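THUMP domain-containing protein (Pyrococcus horikoshii, PDB 1VBK) is of unknown function but, as a ThiI-like THUMP-domain protein, probably binds RNA and ATP and may act in thiamine biosynthesis or tRNA modification. Local coordinates at residues 13-17 against 174-180; 23-27 against 45-51. Residues are numbered along the deposited sequence.

Interaction 1: 13-17 against 174-180; sequences TKSRQ and LPIGTEG
Both segments are irregular. Residues 13-15 run extended, Arg16 bends back (phi/psi -66/-17) and Gln17 is extended again. Opposite them, a type II turn spans Pro175 to Thr178 and a type I turn follows from Gly177 to Gly180. The nearest CA pairs are Gln17-Thr178 (6.3 Å) and Arg16-Glu179 (6.8 Å). Gly177 holds position i+2 of the first turn, where positive phi (108°) suits glycine and a side chain would clash with the preceding carbonyl. Thr178 OG1 (chi1 p) folds back onto Pro175 O at 2.7 Å, reinforcing the Thr178 N to Pro175 O bond of 3.1 Å. The contact is an interdomain joint: the loop leading from strand 3-8 to helix 19-36 of the ferredoxin-like domain meets the loop leading into strand 181-185 of the parallel sheet. Glu179, m at chi1 and chi2, curls back so that OE2 accepts from Arg16 N (3.1 Å). Arg16 stretches its guanidinium over the Glu179-Gly180 peptide, with a weak bond from NE to Thr178 O (2.9 Å). Ser15 OG receives Gln17 N at 3.3 Å, an ST turn. Water 1 joins Ser15 OG (2.6 Å), Thr178 OG1 (2.7 Å) and Glu179 OE2 (2.7 Å). Leu174 makes van der Waals contact with the Lys14 backbone (CD1 to Lys14 O 3.7 Å) and packs on apolar Phe22 of helix 19-36, while Gln17 NE2 bonds to Pro283 O of the second subunit.

Interaction 2: 23-27 against 45-51; sequences EKILM and FSRHGRI
Helix 23-27 packs on strand 45-47 with their axes 9.0 Å apart and their directions at 146°, roughly antiparallel. The nearest CA pairs are Met27-Phe45 (7.3 Å) and Glu23-Ser46 (6.9 Å). The CA-CB bond of Phe45 points away from the helix, but its backbone is in reach: Met27 SD lies 3.7 Å from Phe45 C and 3.6 Å from Ser46 N. Ser46 points toward the helix, its small side chain leaving room for Met27 CE, 3.7 Å from Ser46 CB. The methionine rotamer (chi1 m, chi2 t, chi3 m) brings SD and CE against the Phe45-Ser46 backbone and Ser46 CB. Arg47 to Arg50 form a type I' turn, closed by Arg47 N to Arg50 O (2.8 Å) and Arg50 N to Arg47 O (3.1 Å). His48 adopts positive phi (51°) despite having a side chain; Gly49, at 80°, holds a place that suits glycine. Water 2 accepts from Gly49 N (2.9 Å) and donates to Glu23 OE2 (2.8 Å), the oxygen that also bonds Tyr8 and forms a salt bridge with Arg19. Arg50 points away, whereas Ile51 (chi1 m, chi2 t), apolar and buried, sends CD1 between Leu26 CD2 (3.7 Å) and Met27 CG (3.6 Å). A helix laid over a hairpin with a two-residue turn, His48-Gly49, between strands 43-47 and 50-54, the latter pairing with strand 3-8, is characteristic of a ferredoxin-like domain.

The centres of the two interactions lie 14 Å apart; helix 19-36 carries one half of interaction 2 and packs, through Ile25, on 174-180 of interaction 1. Along the chain, 13-17 comes first, then both halves of interaction 2, while 174-180 follows strand 168-169 and precedes strand 181-185, so interaction 1 spans the whole of interaction 2. One is internal to the ferredoxin-like domain, joining the helix to its sheet; the other ties the loop before that helix to the loop entering the parallel sheet. They touch directly: Ile176 O is 3.4 Å from Ile25 CG2, and Thr178 CG2 is 3.6 Å from Ile25 CD1. One helix thus lies in contact with both the hairpin and the loop 174-180.

Interaction 1: 13-17 against 174-180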
loop_
_atom_site.group_PDB
_atom_site.type_symbol
_atom_site.label_atom_id
_atom_site.label_comp_id
_atom_site.label_asym_id
_atom_site.label_seq_id
_atom_site.Cartn_x
_atom_site.Cartn_y
_atom_site.Cartn_z
ATOM N N THR A 13 -14.898 -9.104 -15.488
ATOM C CA THR A 13 -13.771 -8.299 -15.034
ATOM C C THR A 13 -13.898 -8.079 -13.536
ATOM O O THR A 13 -15.001 -7.925 -13.012
ATOM C CB THR A 13 -13.713 -6.919 -15.736
ATOM O OG1 THR A 13 -12.405 -6.357 -15.569
ATOM C CG2 THR A 13 -14.735 -5.956 -15.129
ATOM N N LYS A 14 -12.768 -8.072 -12.843
ATOM C CA LYS A 14 -12.781 -7.872 -11.406
ATOM C C LYS A 14 -11.999 -6.631 -11.005
ATOM O O LYS A 14 -10.862 -6.428 -11.434
ATOM C CB LYS A 14 -12.197 -9.092 -10.686
ATOM C CG LYS A 14 -12.922 -10.405 -10.949
ATOM C CD LYS A 14 -12.580 -10.981 -12.317
ATOM C CE LYS A 14 -13.188 -12.367 -12.493
ATOM N NZ LYS A 14 -12.816 -12.976 -13.802
ATOM N N SER A 15 -12.626 -5.798 -10.184
ATOM C CA SER A 15 -11.998 -4.586 -9.685
ATOM C C SER A 15 -12.150 -4.608 -8.174
ATOM O O SER A 15 -13.253 -4.791 -7.663
ATOM C CB SER A 15 -12.685 -3.346 -10.254
ATOM O OG SER A 15 -12.174 -2.170 -9.651
ATOM N N ARG A 16 -11.049 -4.433 -7.455
ATOM C CA ARG A 16 -11.115 -4.439 -6.002
ATOM C C ARG A 16 -11.927 -3.246 -5.501
ATOM O O ARG A 16 -12.377 -3.231 -4.356
ATOM C CB ARG A 16 -9.708 -4.398 -5.400
ATOM C CG ARG A 16 -9.000 -3.059 -5.538
ATOM C CD ARG A 16 -7.662 -3.083 -4.817
ATOM N NE ARG A 16 -7.066 -1.755 -4.719
ATOM C CZ ARG A 16 -5.918 -1.497 -4.100
ATOM N NH1 ARG A 16 -5.237 -2.480 -3.520
ATOM N NH2 ARG A 16 -5.450 -0.258 -4.057
ATOM N N GLN A 17 -12.118 -2.250 -6.363
ATOM C CA GLN A 17 -12.871 -1.051 -5.997
ATOM C C GLN A 17 -14.365 -1.171 -6.267
ATOM O O GLN A 17 -14.794 -1.971 -7.096
ATOM C CB GLN A 17 -12.333 0.168 -6.758
ATOM C CG GLN A 17 -11.034 0.732 -6.216
ATOM C CD GLN A 17 -11.180 1.305 -4.815
ATOM O OE1 GLN A 17 -12.284 1.386 -4.282
ATOM N NE2 GLN A 17 -10.064 1.703 -4.214
ATOM N N LEU A 174 -7.798 -1.602 -16.361
ATOM C CA LEU A 174 -8.405 -0.950 -15.203
ATOM C C LEU A 174 -7.796 0.437 -15.009
ATOM O O LEU A 174 -6.636 0.667 -15.339
ATOM C CB LEU A 174 -8.191 -1.811 -13.953
ATOM C CG LEU A 174 -8.819 -3.213 -14.013
ATOM C CD1 LEU A 174 -8.325 -4.057 -12.848
ATOM C CD2 LEU A 174 -10.347 -3.105 -13.978
ATOM N N PRO A 175 -8.576 1.387 -14.473
ATOM C CA PRO A 175 -8.062 2.744 -14.263
ATOM C C PRO A 175 -6.816 2.770 -13.375
ATOM O O PRO A 175 -6.761 2.089 -12.354
ATOM C CB PRO A 175 -9.245 3.469 -13.621
ATOM C CG PRO A 175 -10.444 2.697 -14.109
ATOM C CD PRO A 175 -9.970 1.274 -14.017
ATOM N N ILE A 176 -5.820 3.556 -13.772
ATOM C CA ILE A 176 -4.590 3.670 -12.993
ATOM C C ILE A 176 -4.950 4.178 -11.599
ATOM O O ILE A 176 -5.619 5.200 -11.456
ATOM C CB ILE A 176 -3.598 4.656 -13.657
ATOM C CG1 ILE A 176 -3.093 4.063 -14.978
ATOM C CG2 ILE A 176 -2.428 4.952 -12.714
ATOM C CD1 ILE A 176 -2.060 4.903 -15.687
ATOM N N GLY A 177 -4.512 3.453 -10.575
ATOM C CA GLY A 177 -4.809 3.859 -9.214
ATOM C C GLY A 177 -5.839 2.996 -8.505
ATOM O O GLY A 177 -5.898 2.991 -7.277
ATOM N N THR A 178 -6.650 2.262 -9.261
ATOM C CA THR A 178 -7.671 1.413 -8.656
ATOM C C THR A 178 -7.096 0.131 -8.062
ATOM O O THR A 178 -7.746 -0.526 -7.249
ATOM C CB THR A 178 -8.764 1.018 -9.677
ATOM O OG1 THR A 178 -8.160 0.348 -10.793
ATOM C CG2 THR A 178 -9.510 2.247 -10.160
ATOM N N GLU A 179 -5.879 -0.226 -8.459
ATOM C CA GLU A 179 -5.269 -1.446 -7.944
ATOM C C GLU A 179 -3.969 -1.238 -7.170
ATOM O O GLU A 179 -3.104 -2.111 -7.161
ATOM C CB GLU A 179 -5.038 -2.443 -9.083
ATOM C CG GLU A 179 -6.317 -2.960 -9.752
ATOM C CD GLU A 179 -7.237 -3.723 -8.803
ATOM O OE1 GLU A 179 -6.732 -4.532 -7.991
ATOM O OE2 GLU A 179 -8.469 -3.524 -8.878
ATOM N N GLY A 180 -3.827 -0.085 -6.527
ATOM C CA GLY A 180 -2.635 0.165 -5.735
ATOM C C GLY A 180 -1.454 0.824 -6.422
ATOM O O GLY A 180 -1.521 1.216 -7.592
HETATM O O HOH W 1 -9.782 -1.862 -10.620
#

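Interaction 2: 23-27 against 45-51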
loop_
_atom_site.group_PDB
_atom_site.type_symbol
_atom_site.label_atom_id
_atom_site.label_comp_id
_atom_site.label_asym_id
_atom_site.label_seq_id
_atom_site.Cartn_x
_atom_site.Cartn_y
_atom_site.Cartn_z
ATOM N N GLU A 23 -15.321 4.769 -10.875
ATOM C CA GLU A 23 -15.708 5.900 -11.711
ATOM C C GLU A 23 -15.009 7.209 -11.333
ATOM O O GLU A 23 -14.592 7.967 -12.208
ATOM C CB GLU A 23 -17.234 6.073 -11.674
ATOM C CG GLU A 23 -17.980 4.843 -12.202
ATOM C CD GLU A 23 -19.489 4.938 -12.061
ATOM O OE1 GLU A 23 -19.965 5.386 -10.997
ATOM O OE2 GLU A 23 -20.203 4.550 -13.013
ATOM N N LYS A 24 -14.877 7.479 -10.038
ATOM C CA LYS A 24 -14.212 8.706 -9.604
ATOM C C LYS A 24 -12.746 8.728 -10.011
ATOM O O LYS A 24 -12.227 9.762 -10.438
ATOM C CB LYS A 24 -14.326 8.864 -8.089
ATOM C CG LYS A 24 -15.731 9.216 -7.640
ATOM C CD LYS A 24 -15.825 9.360 -6.138
ATOM C CE LYS A 24 -17.225 9.790 -5.740
ATOM N NZ LYS A 24 -17.345 9.905 -4.269
ATOM N N ILE A 25 -12.082 7.586 -9.882
ATOM C CA ILE A 25 -10.670 7.473 -10.236
ATOM C C ILE A 25 -10.501 7.604 -11.754
ATOM O O ILE A 25 -9.570 8.256 -12.236
ATOM C CB ILE A 25 -10.098 6.124 -9.734
ATOM C CG1 ILE A 25 -10.116 6.095 -8.201
ATOM C CG2 ILE A 25 -8.686 5.929 -10.244
ATOM C CD1 ILE A 25 -9.710 4.751 -7.593
ATOM N N LEU A 26 -11.415 7.002 -12.507
ATOM C CA LEU A 26 -11.351 7.092 -13.966
ATOM C C LEU A 26 -11.583 8.534 -14.434
ATOM O O LEU A 26 -10.898 9.015 -15.337
ATOM C CB LEU A 26 -12.376 6.153 -14.609
ATOM C CG LEU A 26 -12.492 6.170 -16.141
ATOM C CD1 LEU A 26 -11.122 5.987 -16.785
ATOM C CD2 LEU A 26 -13.443 5.057 -16.578
ATOM N N MET A 27 -12.538 9.233 -13.822
ATOM C CA MET A 27 -12.789 10.621 -14.213
ATOM C C MET A 27 -11.580 11.481 -13.874
ATOM O O MET A 27 -11.272 12.435 -14.587
ATOM C CB MET A 27 -14.031 11.184 -13.512
ATOM C CG MET A 27 -15.332 10.600 -14.025
ATOM S SD MET A 27 -16.769 11.498 -13.440
ATOM C CE MET A 27 -16.975 10.736 -11.812
ATOM N N PHE A 45 -18.603 14.047 -16.111
ATOM C CA PHE A 45 -19.450 13.450 -15.089
ATOM C C PHE A 45 -19.799 12.013 -15.438
ATOM O O PHE A 45 -19.699 11.603 -16.598
ATOM C CB PHE A 45 -20.729 14.288 -14.863
ATOM C CG PHE A 45 -21.640 14.379 -16.061
ATOM C CD1 PHE A 45 -22.418 13.292 -16.453
ATOM C CD2 PHE A 45 -21.747 15.566 -16.777
ATOM C CE1 PHE A 45 -23.291 13.389 -17.539
ATOM C CE2 PHE A 45 -22.617 15.674 -17.864
ATOM C CZ PHE A 45 -23.392 14.582 -18.246
ATOM N N SER A 46 -20.191 11.253 -14.420
ATOM C CA SER A 46 -20.552 9.851 -14.577
ATOM C C SER A 46 -22.020 9.648 -14.223
ATOM O O SER A 46 -22.445 9.974 -13.110
ATOM C CB SER A 46 -19.690 8.989 -13.647
ATOM O OG SER A 46 -19.999 7.606 -13.763
ATOM N N ARG A 47 -22.794 9.110 -15.159
ATOM C CA ARG A 47 -24.201 8.847 -14.896
ATOM C C ARG A 47 -24.671 7.578 -15.589
ATOM O O ARG A 47 -24.389 7.352 -16.764
ATOM C CB ARG A 47 -25.057 10.047 -15.312
ATOM C CG ARG A 47 -24.911 11.227 -14.351
ATOM C CD ARG A 47 -25.515 12.497 -14.904
ATOM N NE ARG A 47 -24.960 13.668 -14.235
ATOM C CZ ARG A 47 -25.076 14.914 -14.683
ATOM N NH1 ARG A 47 -25.740 15.159 -15.809
ATOM N NH2 ARG A 47 -24.506 15.912 -14.014
ATOM N N HIS A 48 -25.359 6.740 -14.825
ATOM C CA HIS A 48 -25.899 5.480 -15.316
ATOM C C HIS A 48 -24.907 4.587 -16.057
ATOM O O HIS A 48 -25.215 4.052 -17.123
ATOM C CB HIS A 48 -27.128 5.764 -16.180
ATOM C CG HIS A 48 -28.252 6.387 -15.414
ATOM N ND1 HIS A 48 -28.971 5.697 -14.461
ATOM C CD2 HIS A 48 -28.736 7.652 -15.407
ATOM C CE1 HIS A 48 -29.846 6.510 -13.898
ATOM N NE2 HIS A 48 -29.724 7.703 -14.453
ATOM N N GLY A 49 -23.717 4.433 -15.483
ATOM C CA GLY A 49 -22.709 3.565 -16.069
ATOM C C GLY A 49 -21.903 4.120 -17.222
ATOM O O GLY A 49 -21.115 3.398 -17.830
ATOM N N ARG A 50 -22.097 5.398 -17.520
ATOM C CA ARG A 50 -21.380 6.063 -18.601
ATOM C C ARG A 50 -20.714 7.328 -18.081
ATOM O O ARG A 50 -21.167 7.926 -17.110
ATOM C CB ARG A 50 -22.353 6.481 -19.711
ATOM C CG ARG A 50 -22.911 5.359 -20.563
ATOM C CD ARG A 50 -21.890 4.928 -21.595
ATOM N NE ARG A 50 -22.490 4.151 -22.678
ATOM C CZ ARG A 50 -22.835 2.871 -22.589
ATOM N NH1 ARG A 50 -22.643 2.202 -21.462
ATOM N NH2 ARG A 50 -23.362 2.257 -23.640
ATOM N N ILE A 51 -19.632 7.727 -18.734
ATOM C CA ILE A 51 -18.966 8.969 -18.388
ATOM C C ILE A 51 -19.152 9.847 -19.617
ATOM O O ILE A 51 -18.958 9.403 -20.757
ATOM C CB ILE A 51 -17.469 8.773 -18.093
ATOM C CG1 ILE A 51 -17.301 8.238 -16.671
ATOM C CG2 ILE A 51 -16.720 10.105 -18.243
ATOM C CD1 ILE A 51 -15.872 7.842 -16.318
HETATM O O HOH W 2 -22.765 5.741 -13.088
#